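Local atomic coordinates of nitronate monooxygenase family protein (Pseudomonas aeruginosa, PDB entry 4QIT), a protein that uses FMN and molecular oxygen to denitrify alkyl nitronates oxidatively, with the toxin propionate 3-nitronate as its best and presumed physiological substrate. Residues P32-A35 with A36-N40; P126-E130 with E131-A135; R149-A153 with V154-V158; R340-A344 with A345-R349. The protein carries 1 engineered substitution. All coordinates share one frame; numbering follows the deposited sequence.

Interaction 1: P32-A35 with A36-N40; sequences PALA and AAVSN
A35 and A36 sit at the middle of this contact, two small residues in the first turns of helix 32-41, which follows strand 21-23 in the TIM barrel. What joins P32-A35 to A36-N40 is chiefly the i to i+4 bonding of an alpha helix. The carbonyl of P32 accepts from the N-H of A36 (N to O 2.9 Å), and that of A35 from S39 N at 3.0 Å, the latter nearly straight at 169°. Between them, A37 N binds A33 O and V38 N binds L34 O. The methyl of A36 rests against the oxygen one turn back, its CB 3.3 Å from P32 O, while beyond the helix it touches the loop residues L67 and T68. The CB of A35 leaves on a different side of the helix and touches Q23 of strand 21-23. Larger side chains meet on one flank: L34 and V38, a turn apart, both also reach A344 of helix 344-355. S39 OG takes part in bonds outside the helix, with the N-H of G45, where strand 45-48 begins, and with P71 O, just ahead of strand 72-77. In V38 the CG1 branch lies opposite the backbone N (chi1 175°), which turns CG2 back along the helix; CG2 comes to 3.4 Å from L34 O and 4.3 Å from L34 CD1.

Interaction 2: P126-E130 with E131-A135; sequences PMLLE and ERPAA
R132 reaches back from the residue just past helix 124-131 to lie alongside the carbonyls of L129 and E130. From CB the chain leaves with CG opposite its own carbonyl carbon (chi1 -54°), and CG comes to 3.2 Å from L129 O. CD passes the same oxygen at 3.8 Å. The chain runs extended as far as NE, whose N-H makes a weak, bent bond to L129 O (NE to O 3.2 Å, 128° at the hydrogen). CZ follows, with L129 O placed obliquely to the guanidinium and E130 O at its edge, near the plane; NH1 then goes on to the side chain of V154. The backbone N of R132 is held more firmly, by L128 O at 2.8 Å, and E131 N pairs with M127 O one residue earlier. This is the C-terminal end of a helix turning into a strand of the barrel: R132 has positive phi, and the chain passes through P133 and A134 to enter strand 135-139. P133 lays its ring beside L128, CG to CD2 4.4 Å, and it also touches V74 of strand 72-77. On another side of the helix, the sulfur of M127 lies against a methylene of E131, SD 3.9 Å from CG. The bent chain of E131 (chi2 -56°) carries its carboxylate to R58 and R62 of helix 54-65, where OE2 forms salt bridges with both; E130 OE2 pairs with R58 as well.

Interaction 3: R149-A153 with V154-V158; sequences RALQA and VGIRV
CG of L151 and CG1 of I156 both stand opposite the carbonyl carbon (chi1 -67° and -57°), and this brings L151 CD2 to 3.7 Å from I156 CD1. V154 does something less common: its CG2 stands between the backbone N and the carbonyl carbon, and from there it lies only 3.2 Å from L151 O. That oxygen is gripped twice. The N-H of I156 approaches it at 3.2 Å and the N-H of V154 at 3.3 Å, from opposite faces of the carbonyl plane. Next to it, G155 N bonds to Q152 O at 2.9 Å, coming from well above the plane of that carbonyl. Together the bonds from I156 and G155 make a Schellman motif, with G155 as the C-prime residue that ends the helix, at a positive phi that suits a residue without a side chain. Past the turn the chain doubles back along the helix, and V158 lays CG2 across L151, 4.0 Å from its CB and nearly at right angles to it. Q152, next in the helix, also meets the returning chain: its CA points a hydrogen at I156 O (3.5 Å), and its side-chain NE2 bonds to G175 O and D177 OD2. This is the return leg of a beta-alpha-beta unit, helix 145-153 turning into strand 157-162 beside strand 135-139. L151 is packed among L125, L128 and L129 of helix 124-131 and F138 of strand 135-139, while I156 meets V136 and V158 meets F138 on that same strand.

Interaction 4: R340-A344 with A345-R349; sequences RELPA and AELLR
The start of helix 344-355 is the subject here, with P343 in the N-cap position and the preceding loop folded against the first turn. P343 O receives the N-H of L347 at 2.9 Å, nearly along the C=O axis, and A344 O receives that of L348 at 2.9 Å. The loop side chains lie over the same turn. L342 splits its two methyls: CD1 meets L347 CD1 at 4.1 Å, the side chains crossing at about a right angle, while CD2 touches the carboxylate of E346, 3.6 Å from OE2. E346 is extended, its CG opposite the backbone N (chi1 -178°), and it runs alongside the ring of P343, whose CD is 3.7 Å from OE1. This helix is the last of the chain and packs on the outside of the TIM barrel, where A344 lies against helix 32-41. The N-H of A344, in the first turn, is bound by E253 OE1. R340 turns one face of its guanidinium to L347, whose CD1 is 4.4 Å from NE; NH1 goes on to a salt bridge with E354, and NH2 to M226 O.

In the fold
Along the chain the four contacts come in order, and they gather into two pairs on the barrel. Interactions 1 and 4 have centres about 11 Å apart and join helix 32-41 to the last helix, 344-355, where V38 packs on L348. Interactions 2 and 3, with centres about 8 Å apart, are successive helix-to-strand turns leading into neighbouring parallel strands 135-139 and 157-162, and A134 O probably bonds to R157 N. The pairs do not touch; interactions 3 and 4 lie about 31 Å apart between centres. The side chain of L34 is about 9 Å from the bound FMN and that of V158 about 12 Å, so the first pair lies closer to the cofactor.

Interaction 1: P32-A35 with A36-N40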
ATOM      1  N   PRO A  32       7.751  24.202  16.620  1.00 13.50           N
ATOM      2  CA  PRO A  32       9.144  24.312  17.063  1.00 13.51           C
ATOM      3  C   PRO A  32       9.458  23.466  18.304  1.00 12.02           C
ATOM      4  O   PRO A  32      10.551  22.893  18.370  1.00 12.46           O
ATOM      5  CB  PRO A  32       9.291  25.809  17.358  1.00 14.03           C
ATOM      6  CG  PRO A  32       8.358  26.452  16.378  1.00 17.23           C
ATOM      7  CD  PRO A  32       7.153  25.526  16.363  1.00 14.30           C
ATOM      8  N   ALA A  33       8.532  23.377  19.258  1.00 12.15           N
ATOM      9  CA  ALA A  33       8.752  22.548  20.442  1.00 13.34           C
ATOM     10  C   ALA A  33       8.937  21.069  20.081  1.00 13.68           C
ATOM     11  O   ALA A  33       9.822  20.407  20.621  1.00 12.16           O
ATOM     12  CB  ALA A  33       7.617  22.719  21.442  1.00 13.81           C
ATOM     13  N   LEU A  34       8.105  20.557  19.174  1.00 12.73           N
ATOM     14  CA  LEU A  34       8.210  19.155  18.768  1.00 12.21           C
ATOM     15  C   LEU A  34       9.536  18.901  18.052  1.00 11.38           C
ATOM     16  O   LEU A  34      10.250  17.941  18.371  1.00 11.75           O
ATOM     17  CB  LEU A  34       7.028  18.751  17.871  1.00  9.96           C
ATOM     18  CG  LEU A  34       7.138  17.334  17.307  1.00 10.38           C
ATOM     19  CD1 LEU A  34       7.142  16.309  18.419  1.00 13.55           C
ATOM     20  CD2 LEU A  34       5.998  17.060  16.335  1.00 11.79           C
ATOM     21  N   ALA A  35       9.861  19.767  17.090  1.00 10.99           N
ATOM     22  CA  ALA A  35      11.090  19.652  16.320  1.00 10.36           C
ATOM     23  C   ALA A  35      12.314  19.688  17.232  1.00 10.16           C
ATOM     24  O   ALA A  35      13.230  18.867  17.100  1.00 11.19           O
ATOM     25  CB  ALA A  35      11.169  20.767  15.259  1.00 11.29           C
ATOM     26  N   ALA A  36      12.326  20.633  18.170  1.00 12.57           N
ATOM     27  CA  ALA A  36      13.493  20.795  19.030  1.00 12.57           C
ATOM     28  C   ALA A  36      13.666  19.603  19.957  1.00 12.71           C
ATOM     29  O   ALA A  36      14.792  19.184  20.229  1.00 12.53           O
ATOM     30  CB  ALA A  36      13.393  22.074  19.824  1.00 13.88           C
ATOM     31  N   ALA A  37      12.555  19.059  20.438  1.00 11.28           N
ATOM     32  CA  ALA A  37      12.601  17.891  21.312  1.00 10.66           C
ATOM     33  C   ALA A  37      13.230  16.691  20.603  1.00 12.51           C
ATOM     34  O   ALA A  37      14.096  16.004  21.157  1.00 13.04           O
ATOM     35  CB  ALA A  37      11.211  17.556  21.834  1.00 12.67           C
ATOM     36  N   VAL A  38      12.809  16.448  19.363  1.00 10.99           N
ATOM     37  CA  VAL A  38      13.360  15.343  18.588  1.00  9.63           C
ATOM     38  C   VAL A  38      14.834  15.556  18.245  1.00  9.79           C
ATOM     39  O   VAL A  38      15.650  14.640  18.373  1.00 11.71           O
ATOM     40  CB  VAL A  38      12.524  15.114  17.313  1.00  9.60           C
ATOM     41  CG1 VAL A  38      13.155  14.059  16.434  1.00 11.34           C
ATOM     42  CG2 VAL A  38      11.114  14.713  17.707  1.00 11.16           C
ATOM     43  N   SER A  39      15.181  16.763  17.818  1.00 12.06           N
ATOM     44  CA  SER A  39      16.574  17.083  17.528  1.00 11.18           C
ATOM     45  C   SER A  39      17.442  16.973  18.786  1.00 12.04           C
ATOM     46  O   SER A  39      18.510  16.377  18.744  1.00 12.90           O
ATOM     47  CB  SER A  39      16.693  18.470  16.900  1.00 12.18           C
ATOM     48  OG  SER A  39      16.153  18.473  15.579  1.00 11.89           O
ATOM     49  N   ASN A  40      16.974  17.517  19.905  1.00 13.17           N
ATOM     50  CA  ASN A  40      17.706  17.371  21.165  1.00 12.19           C
ATOM     51  C   ASN A  40      17.932  15.910  21.553  1.00 13.07           C
ATOM     52  O   ASN A  40      19.003  15.544  22.054  1.00 13.44           O
ATOM     53  CB  ASN A  40      16.986  18.112  22.297  1.00 11.66           C
ATOM     54  CG  ASN A  40      17.249  19.611  22.276  1.00 13.14           C
ATOM     55  OD1 ASN A  40      18.196  20.077  21.649  1.00 15.56           O
ATOM     56  ND2 ASN A  40      16.400  20.369  22.967  1.00 15.67           N
TER

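Interaction 2: P126-E130 with E131-A135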
ATOM      1  N   PRO A 126      15.548  33.099  -0.815  1.00 19.39           N
ATOM      2  CA  PRO A 126      16.570  33.929  -0.162  1.00 20.39           C
ATOM      3  C   PRO A 126      16.481  33.906   1.366  1.00 20.87           C
ATOM      4  O   PRO A 126      17.519  33.995   2.025  1.00 20.63           O
ATOM      5  CB  PRO A 126      16.297  35.337  -0.715  1.00 22.83           C
ATOM      6  CG  PRO A 126      14.908  35.287  -1.262  1.00 25.43           C
ATOM      7  CD  PRO A 126      14.707  33.883  -1.735  1.00 21.00           C
ATOM      8  N   MET A 127      15.282  33.774   1.925  1.00 19.75           N
ATOM      9  CA  MET A 127      15.158  33.638   3.378  1.00 18.38           C
ATOM     10  C   MET A 127      15.868  32.383   3.892  1.00 18.30           C
ATOM     11  O   MET A 127      16.570  32.426   4.913  1.00 19.33           O
ATOM     12  CB  MET A 127      13.689  33.651   3.809  1.00 17.28           C
ATOM     13  CG  MET A 127      13.477  33.566   5.309  1.00 17.11           C
ATOM     14  SD  MET A 127      13.473  31.887   5.982  1.00 16.90           S
ATOM     15  CE  MET A 127      11.935  31.245   5.318  1.00 17.96           C
ATOM     16  N   LEU A 128      15.696  31.268   3.186  1.00 17.00           N
ATOM     17  CA  LEU A 128      16.366  30.028   3.578  1.00 20.54           C
ATOM     18  C   LEU A 128      17.887  30.131   3.456  1.00 18.97           C
ATOM     19  O   LEU A 128      18.620  29.562   4.265  1.00 19.68           O
ATOM     20  CB  LEU A 128      15.839  28.843   2.758  1.00 16.60           C
ATOM     21  CG  LEU A 128      14.369  28.467   2.965  1.00 17.12           C
ATOM     22  CD1 LEU A 128      13.958  27.410   1.947  1.00 16.38           C
ATOM     23  CD2 LEU A 128      14.124  27.966   4.384  1.00 16.31           C
ATOM     24  N   LEU A 129      18.359  30.857   2.443  1.00 19.90           N
ATOM     25  CA  LEU A 129      19.796  31.020   2.231  1.00 18.56           C
ATOM     26  C   LEU A 129      20.411  31.854   3.356  1.00 20.87           C
ATOM     27  O   LEU A 129      21.581  31.684   3.703  1.00 27.35           O
ATOM     28  CB  LEU A 129      20.076  31.651   0.862  1.00 20.26           C
ATOM     29  CG  LEU A 129      19.686  30.808  -0.355  1.00 21.12           C
ATOM     30  CD1 LEU A 129      19.932  31.587  -1.634  1.00 25.32           C
ATOM     31  CD2 LEU A 129      20.439  29.494  -0.380  1.00 21.37           C
ATOM     32  N   GLU A 130      19.609  32.737   3.940  1.00 21.06           N
ATOM     33  CA  GLU A 130      20.063  33.548   5.066  1.00 20.19           C
ATOM     34  C   GLU A 130      20.069  32.750   6.371  1.00 23.37           C
ATOM     35  O   GLU A 130      21.030  32.804   7.141  1.00 23.55           O
ATOM     36  CB  GLU A 130      19.170  34.776   5.238  1.00 20.98           C
ATOM     37  CG  GLU A 130      19.266  35.809   4.122  1.00 24.59           C
ATOM     38  CD  GLU A 130      18.226  36.903   4.275  1.00 31.40           C
ATOM     39  OE1 GLU A 130      18.612  38.088   4.353  1.00 41.44           O
ATOM     40  OE2 GLU A 130      17.017  36.578   4.314  1.00 33.00           O
ATOM     41  N   GLU A 131      18.990  32.014   6.622  1.00 20.95           N
ATOM     42  CA  GLU A 131      18.823  31.321   7.901  1.00 20.49           C
ATOM     43  C   GLU A 131      19.589  29.998   7.987  1.00 21.52           C
ATOM     44  O   GLU A 131      19.968  29.568   9.080  1.00 19.87           O
ATOM     45  CB  GLU A 131      17.336  31.092   8.204  1.00 20.27           C
ATOM     46  CG  GLU A 131      16.522  32.369   8.374  1.00 21.45           C
ATOM     47  CD  GLU A 131      17.078  33.301   9.441  1.00 21.88           C
ATOM     48  OE1 GLU A 131      17.437  32.826  10.543  1.00 23.03           O
ATOM     49  OE2 GLU A 131      17.149  34.520   9.180  1.00 24.69           O
ATOM     50  N   ARG A 132      19.791  29.357   6.839  1.00 19.00           N
ATOM     51  CA  ARG A 132      20.565  28.118   6.739  1.00 21.16           C
ATOM     52  C   ARG A 132      20.205  27.029   7.754  1.00 21.99           C
ATOM     53  O   ARG A 132      21.041  26.630   8.568  1.00 19.20           O
ATOM     54  CB  ARG A 132      22.066  28.420   6.815  1.00 24.69           C
ATOM     55  CG  ARG A 132      22.517  29.452   5.797  1.00 24.37           C
ATOM     56  CD  ARG A 132      24.020  29.699   5.839  1.00 32.51           C
ATOM     57  NE  ARG A 132      24.364  30.943   5.150  1.00 39.58           N
ATOM     58  CZ  ARG A 132      25.542  31.198   4.586  1.00 43.03           C
ATOM     59  NH1 ARG A 132      26.509  30.289   4.615  1.00 42.12           N
ATOM     60  NH2 ARG A 132      25.750  32.364   3.985  1.00 44.13           N
ATOM     61  N   PRO A 133      18.959  26.532   7.705  1.00 20.09           N
ATOM     62  CA  PRO A 133      18.664  25.346   8.512  1.00 17.21           C
ATOM     63  C   PRO A 133      19.493  24.179   7.986  1.00 18.34           C
ATOM     64  O   PRO A 133      19.897  24.195   6.824  1.00 16.40           O
ATOM     65  CB  PRO A 133      17.171  25.116   8.256  1.00 18.45           C
ATOM     66  CG  PRO A 133      16.903  25.745   6.927  1.00 18.39           C
ATOM     67  CD  PRO A 133      17.833  26.924   6.840  1.00 18.41           C
ATOM     68  N   ALA A 134      19.763  23.184   8.825  1.00 17.46           N
ATOM     69  CA  ALA A 134      20.596  22.063   8.405  1.00 16.64           C
ATOM     70  C   ALA A 134      19.995  21.302   7.226  1.00 15.44           C
ATOM     71  O   ALA A 134      20.720  20.826   6.348  1.00 15.49           O
ATOM     72  CB  ALA A 134      20.841  21.122   9.572  1.00 17.19           C
ATOM     73  N   ALA A 135      18.669  21.180   7.206  1.00 13.34           N
ATOM     74  CA  ALA A 135      18.005  20.493   6.107  1.00 15.66           C
ATOM     75  C   ALA A 135      16.786  21.259   5.611  1.00 11.50           C
ATOM     76  O   ALA A 135      16.053  21.869   6.396  1.00 11.62           O
ATOM     77  CB  ALA A 135      17.611  19.084   6.517  1.00 15.28           C
TER

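Interaction 3: R149-A153 with V154-V158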
ATOM      1  N   ARG A 149      20.919  23.602  -5.817  1.00 20.87           N
ATOM      2  CA  ARG A 149      22.344  23.928  -5.729  1.00 21.15           C
ATOM      3  C   ARG A 149      22.629  25.141  -4.846  1.00 18.99           C
ATOM      4  O   ARG A 149      23.589  25.146  -4.072  1.00 20.63           O
ATOM      5  CB  ARG A 149      22.911  24.188  -7.126  1.00 25.40           C
ATOM      6  CG  ARG A 149      23.060  22.936  -7.976  1.00 28.06           C
ATOM      7  CD  ARG A 149      24.007  21.931  -7.345  1.00 28.35           C
ATOM      8  NE  ARG A 149      24.039  20.678  -8.095  1.00 33.81           N
ATOM      9  CZ  ARG A 149      24.583  19.554  -7.642  1.00 37.09           C
ATOM     10  NH1 ARG A 149      25.144  19.531  -6.442  1.00 41.04           N
ATOM     11  NH2 ARG A 149      24.564  18.455  -8.383  1.00 39.72           N
ATOM     12  N   ALA A 150      21.800  26.169  -4.976  1.00 18.22           N
ATOM     13  CA  ALA A 150      21.965  27.380  -4.181  1.00 20.53           C
ATOM     14  C   ALA A 150      21.867  27.084  -2.682  1.00 24.25           C
ATOM     15  O   ALA A 150      22.641  27.619  -1.884  1.00 23.27           O
ATOM     16  CB  ALA A 150      20.947  28.420  -4.591  1.00 24.73           C
ATOM     17  N   LEU A 151      20.911  26.235  -2.304  1.00 19.25           N
ATOM     18  CA  LEU A 151      20.769  25.821  -0.911  1.00 18.83           C
ATOM     19  C   LEU A 151      21.990  25.032  -0.450  1.00 19.84           C
ATOM     20  O   LEU A 151      22.509  25.243   0.648  1.00 20.29           O
ATOM     21  CB  LEU A 151      19.501  24.973  -0.737  1.00 20.05           C
ATOM     22  CG  LEU A 151      18.175  25.701  -0.951  1.00 13.48           C
ATOM     23  CD1 LEU A 151      17.041  24.716  -1.221  1.00 18.38           C
ATOM     24  CD2 LEU A 151      17.841  26.558   0.256  1.00 15.86           C
ATOM     25  N   GLN A 152      22.453  24.124  -1.300  1.00 19.10           N
ATOM     26  CA  GLN A 152      23.594  23.285  -0.971  1.00 19.19           C
ATOM     27  C   GLN A 152      24.873  24.114  -0.841  1.00 22.69           C
ATOM     28  O   GLN A 152      25.762  23.778  -0.059  1.00 24.17           O
ATOM     29  CB  GLN A 152      23.742  22.171  -2.011  1.00 18.93           C
ATOM     30  CG  GLN A 152      22.623  21.114  -1.911  1.00 18.26           C
ATOM     31  CD  GLN A 152      22.521  20.214  -3.131  1.00 22.41           C
ATOM     32  OE1 GLN A 152      22.796  20.635  -4.259  1.00 21.93           O
ATOM     33  NE2 GLN A 152      22.102  18.970  -2.914  1.00 19.48           N
ATOM     34  N   ALA A 153      24.937  25.210  -1.590  1.00 22.26           N
ATOM     35  CA  ALA A 153      26.111  26.084  -1.588  1.00 25.24           C
ATOM     36  C   ALA A 153      26.375  26.705  -0.216  1.00 27.10           C
ATOM     37  O   ALA A 153      27.518  27.041   0.110  1.00 26.91           O
ATOM     38  CB  ALA A 153      25.957  27.171  -2.650  1.00 23.89           C
ATOM     39  N   VAL A 154      25.325  26.866   0.588  1.00 22.26           N
ATOM     40  CA  VAL A 154      25.485  27.401   1.936  1.00 24.93           C
ATOM     41  C   VAL A 154      25.393  26.293   2.993  1.00 22.01           C
ATOM     42  O   VAL A 154      25.185  26.566   4.179  1.00 28.40           O
ATOM     43  CB  VAL A 154      24.486  28.543   2.242  1.00 26.94           C
ATOM     44  CG1 VAL A 154      24.743  29.736   1.329  1.00 30.63           C
ATOM     45  CG2 VAL A 154      23.056  28.066   2.094  1.00 23.73           C
ATOM     46  N   GLY A 155      25.549  25.048   2.553  1.00 22.76           N
ATOM     47  CA  GLY A 155      25.694  23.928   3.468  1.00 21.86           C
ATOM     48  C   GLY A 155      24.431  23.157   3.799  1.00 24.31           C
ATOM     49  O   GLY A 155      24.487  22.170   4.534  1.00 24.99           O
ATOM     50  N   ILE A 156      23.299  23.594   3.258  1.00 21.69           N
ATOM     51  CA  ILE A 156      22.014  22.942   3.528  1.00 20.29           C
ATOM     52  C   ILE A 156      21.895  21.586   2.818  1.00 18.26           C
ATOM     53  O   ILE A 156      22.236  21.461   1.638  1.00 18.07           O
ATOM     54  CB  ILE A 156      20.844  23.851   3.084  1.00 17.51           C
ATOM     55  CG1 ILE A 156      20.928  25.213   3.777  1.00 20.33           C
ATOM     56  CG2 ILE A 156      19.495  23.165   3.336  1.00 16.11           C
ATOM     57  CD1 ILE A 156      20.036  26.273   3.165  1.00 17.81           C
ATOM     58  N   ARG A 157      21.424  20.565   3.540  1.00 15.41           N
ATOM     59  CA  ARG A 157      21.101  19.281   2.917  1.00 14.80           C
ATOM     60  C   ARG A 157      19.673  19.333   2.382  1.00 14.44           C
ATOM     61  O   ARG A 157      18.779  19.810   3.074  1.00 16.73           O
ATOM     62  CB  ARG A 157      21.220  18.132   3.921  1.00 15.76           C
ATOM     63  CG  ARG A 157      22.566  18.040   4.621  1.00 15.87           C
ATOM     64  CD  ARG A 157      23.700  17.867   3.638  1.00 20.64           C
ATOM     65  NE  ARG A 157      24.945  17.550   4.329  1.00 21.88           N
ATOM     66  CZ  ARG A 157      26.152  17.683   3.792  1.00 25.81           C
ATOM     67  NH1 ARG A 157      26.285  18.142   2.555  1.00 28.61           N
ATOM     68  NH2 ARG A 157      27.229  17.360   4.496  1.00 25.41           N
ATOM     69  N   VAL A 158      19.464  18.843   1.161  1.00 12.18           N
ATOM     70  CA  VAL A 158      18.152  18.945   0.514  1.00 12.74           C
ATOM     71  C   VAL A 158      17.503  17.577   0.323  1.00 13.65           C
ATOM     72  O   VAL A 158      18.090  16.671  -0.289  1.00 13.37           O
ATOM     73  CB  VAL A 158      18.240  19.654  -0.853  1.00 13.32           C
ATOM     74  CG1 VAL A 158      16.875  19.652  -1.553  1.00 13.07           C
ATOM     75  CG2 VAL A 158      18.757  21.088  -0.682  1.00 14.37           C
TER

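Interaction 4: R340-A344 with A345-R349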
ATOM      1  N   ARG A 340       1.340   5.812  20.051  1.00 11.55           N
ATOM      2  CA  ARG A 340       1.615   5.932  21.476  1.00 12.64           C
ATOM      3  C   ARG A 340       1.614   7.410  21.833  1.00 13.68           C
ATOM      4  O   ARG A 340       1.861   8.264  20.974  1.00 14.24           O
ATOM      5  CB  ARG A 340       2.975   5.330  21.816  1.00 13.67           C
ATOM      6  CG  ARG A 340       3.025   3.822  21.693  1.00 14.26           C
ATOM      7  CD  ARG A 340       4.423   3.274  21.938  1.00 13.98           C
ATOM      8  NE  ARG A 340       5.248   3.241  20.729  1.00 13.75           N
ATOM      9  CZ  ARG A 340       6.423   2.628  20.657  1.00 18.06           C
ATOM     10  NH1 ARG A 340       6.923   2.005  21.719  1.00 16.02           N
ATOM     11  NH2 ARG A 340       7.098   2.634  19.521  1.00 13.51           N
ATOM     12  N   GLU A 341       1.347   7.701  23.105  1.00 12.36           N
ATOM     13  CA  GLU A 341       1.306   9.071  23.619  1.00 13.07           C
ATOM     14  C   GLU A 341       2.448   9.272  24.604  1.00 12.58           C
ATOM     15  O   GLU A 341       2.347   8.863  25.767  1.00 15.52           O
ATOM     16  CB  GLU A 341      -0.029   9.345  24.319  1.00 14.21           C
ATOM     17  CG  GLU A 341      -0.153  10.763  24.887  1.00 15.62           C
ATOM     18  CD  GLU A 341      -1.527  11.046  25.458  1.00 24.53           C
ATOM     19  OE1 GLU A 341      -2.210  10.089  25.879  1.00 26.10           O
ATOM     20  OE2 GLU A 341      -1.933  12.227  25.485  1.00 33.28           O
ATOM     21  N   LEU A 342       3.532   9.891  24.140  1.00 11.11           N
ATOM     22  CA  LEU A 342       4.719  10.099  24.967  1.00 11.48           C
ATOM     23  C   LEU A 342       5.321  11.463  24.672  1.00 12.60           C
ATOM     24  O   LEU A 342       5.162  11.976  23.573  1.00 12.15           O
ATOM     25  CB  LEU A 342       5.770   9.037  24.646  1.00 12.99           C
ATOM     26  CG  LEU A 342       5.440   7.563  24.870  1.00 14.23           C
ATOM     27  CD1 LEU A 342       6.514   6.694  24.231  1.00 15.74           C
ATOM     28  CD2 LEU A 342       5.357   7.263  26.355  1.00 18.44           C
ATOM     29  N   PRO A 343       6.018  12.066  25.652  1.00 12.22           N
ATOM     30  CA  PRO A 343       6.860  13.225  25.336  1.00 10.87           C
ATOM     31  C   PRO A 343       7.792  12.853  24.191  1.00 12.22           C
ATOM     32  O   PRO A 343       8.289  11.722  24.147  1.00 12.64           O
ATOM     33  CB  PRO A 343       7.663  13.438  26.627  1.00 12.91           C
ATOM     34  CG  PRO A 343       6.774  12.892  27.699  1.00 12.40           C
ATOM     35  CD  PRO A 343       6.083  11.700  27.083  1.00 11.99           C
ATOM     36  N   ALA A 344       8.001  13.778  23.260  1.00 11.68           N
ATOM     37  CA  ALA A 344       8.724  13.451  22.037  1.00 10.16           C
ATOM     38  C   ALA A 344      10.137  12.928  22.258  1.00 12.99           C
ATOM     39  O   ALA A 344      10.572  12.011  21.557  1.00 11.92           O
ATOM     40  CB  ALA A 344       8.722  14.641  21.088  1.00 13.02           C
ATOM     41  N   ALA A 345      10.845  13.489  23.238  1.00 12.61           N
ATOM     42  CA  ALA A 345      12.180  13.009  23.561  1.00 12.50           C
ATOM     43  C   ALA A 345      12.129  11.559  24.052  1.00 13.97           C
ATOM     44  O   ALA A 345      12.955  10.736  23.641  1.00 13.81           O
ATOM     45  CB  ALA A 345      12.833  13.909  24.601  1.00 13.90           C
ATOM     46  N   GLU A 346      11.159  11.245  24.911  1.00 13.18           N
ATOM     47  CA  GLU A 346      10.961   9.858  25.346  1.00 13.56           C
ATOM     48  C   GLU A 346      10.605   8.948  24.172  1.00 13.95           C
ATOM     49  O   GLU A 346      11.093   7.821  24.084  1.00 13.54           O
ATOM     50  CB  GLU A 346       9.895   9.739  26.446  1.00 16.30           C
ATOM     51  CG  GLU A 346       9.706   8.289  26.940  1.00 16.97           C
ATOM     52  CD  GLU A 346       8.672   8.130  28.055  1.00 21.97           C
ATOM     53  OE1 GLU A 346       8.201   9.146  28.624  1.00 20.02           O
ATOM     54  OE2 GLU A 346       8.325   6.966  28.370  1.00 21.52           O
ATOM     55  N   LEU A 347       9.756   9.422  23.268  1.00 11.44           N
ATOM     56  CA  LEU A 347       9.426   8.596  22.115  1.00 12.74           C
ATOM     57  C   LEU A 347      10.670   8.326  21.262  1.00 11.21           C
ATOM     58  O   LEU A 347      10.910   7.186  20.871  1.00  9.99           O
ATOM     59  CB  LEU A 347       8.289   9.207  21.289  1.00 12.09           C
ATOM     60  CG  LEU A 347       7.963   8.437  20.007  1.00 11.40           C
ATOM     61  CD1 LEU A 347       7.507   7.009  20.304  1.00 14.09           C
ATOM     62  CD2 LEU A 347       6.909   9.169  19.185  1.00 13.14           C
ATOM     63  N   LEU A 348      11.461   9.361  20.984  1.00 10.59           N
ATOM     64  CA  LEU A 348      12.700   9.174  20.237  1.00  9.92           C
ATOM     65  C   LEU A 348      13.606   8.135  20.923  1.00 12.54           C
ATOM     66  O   LEU A 348      14.062   7.176  20.289  1.00 13.01           O
ATOM     67  CB  LEU A 348      13.408  10.520  20.028  1.00 11.57           C
ATOM     68  CG  LEU A 348      14.432  10.642  18.898  1.00 11.61           C
ATOM     69  CD1 LEU A 348      15.740   9.921  19.225  1.00 15.56           C
ATOM     70  CD2 LEU A 348      13.850  10.130  17.566  1.00 13.11           C
ATOM     71  N   ARG A 349      13.829   8.313  22.223  1.00 13.91           N
ATOM     72  CA  ARG A 349      14.608   7.388  23.042  1.00 14.71           C
ATOM     73  C   ARG A 349      14.091   5.953  22.914  1.00 13.81           C
ATOM     74  O   ARG A 349      14.869   5.006  22.729  1.00 13.51           O
ATOM     75  CB  ARG A 349      14.506   7.847  24.502  1.00 17.88           C
ATOM     76  CG  ARG A 349      15.695   7.561  25.399  1.00 35.24           C
ATOM     77  CD  ARG A 349      15.514   8.277  26.743  1.00 30.00           C
ATOM     78  NE  ARG A 349      15.358   9.711  26.552  1.00 26.09           N
ATOM     79  CZ  ARG A 349      14.373  10.462  27.049  1.00 21.57           C
ATOM     80  NH1 ARG A 349      13.414   9.943  27.804  1.00 23.78           N
ATOM     81  NH2 ARG A 349      14.360  11.759  26.784  1.00 18.27           N
TER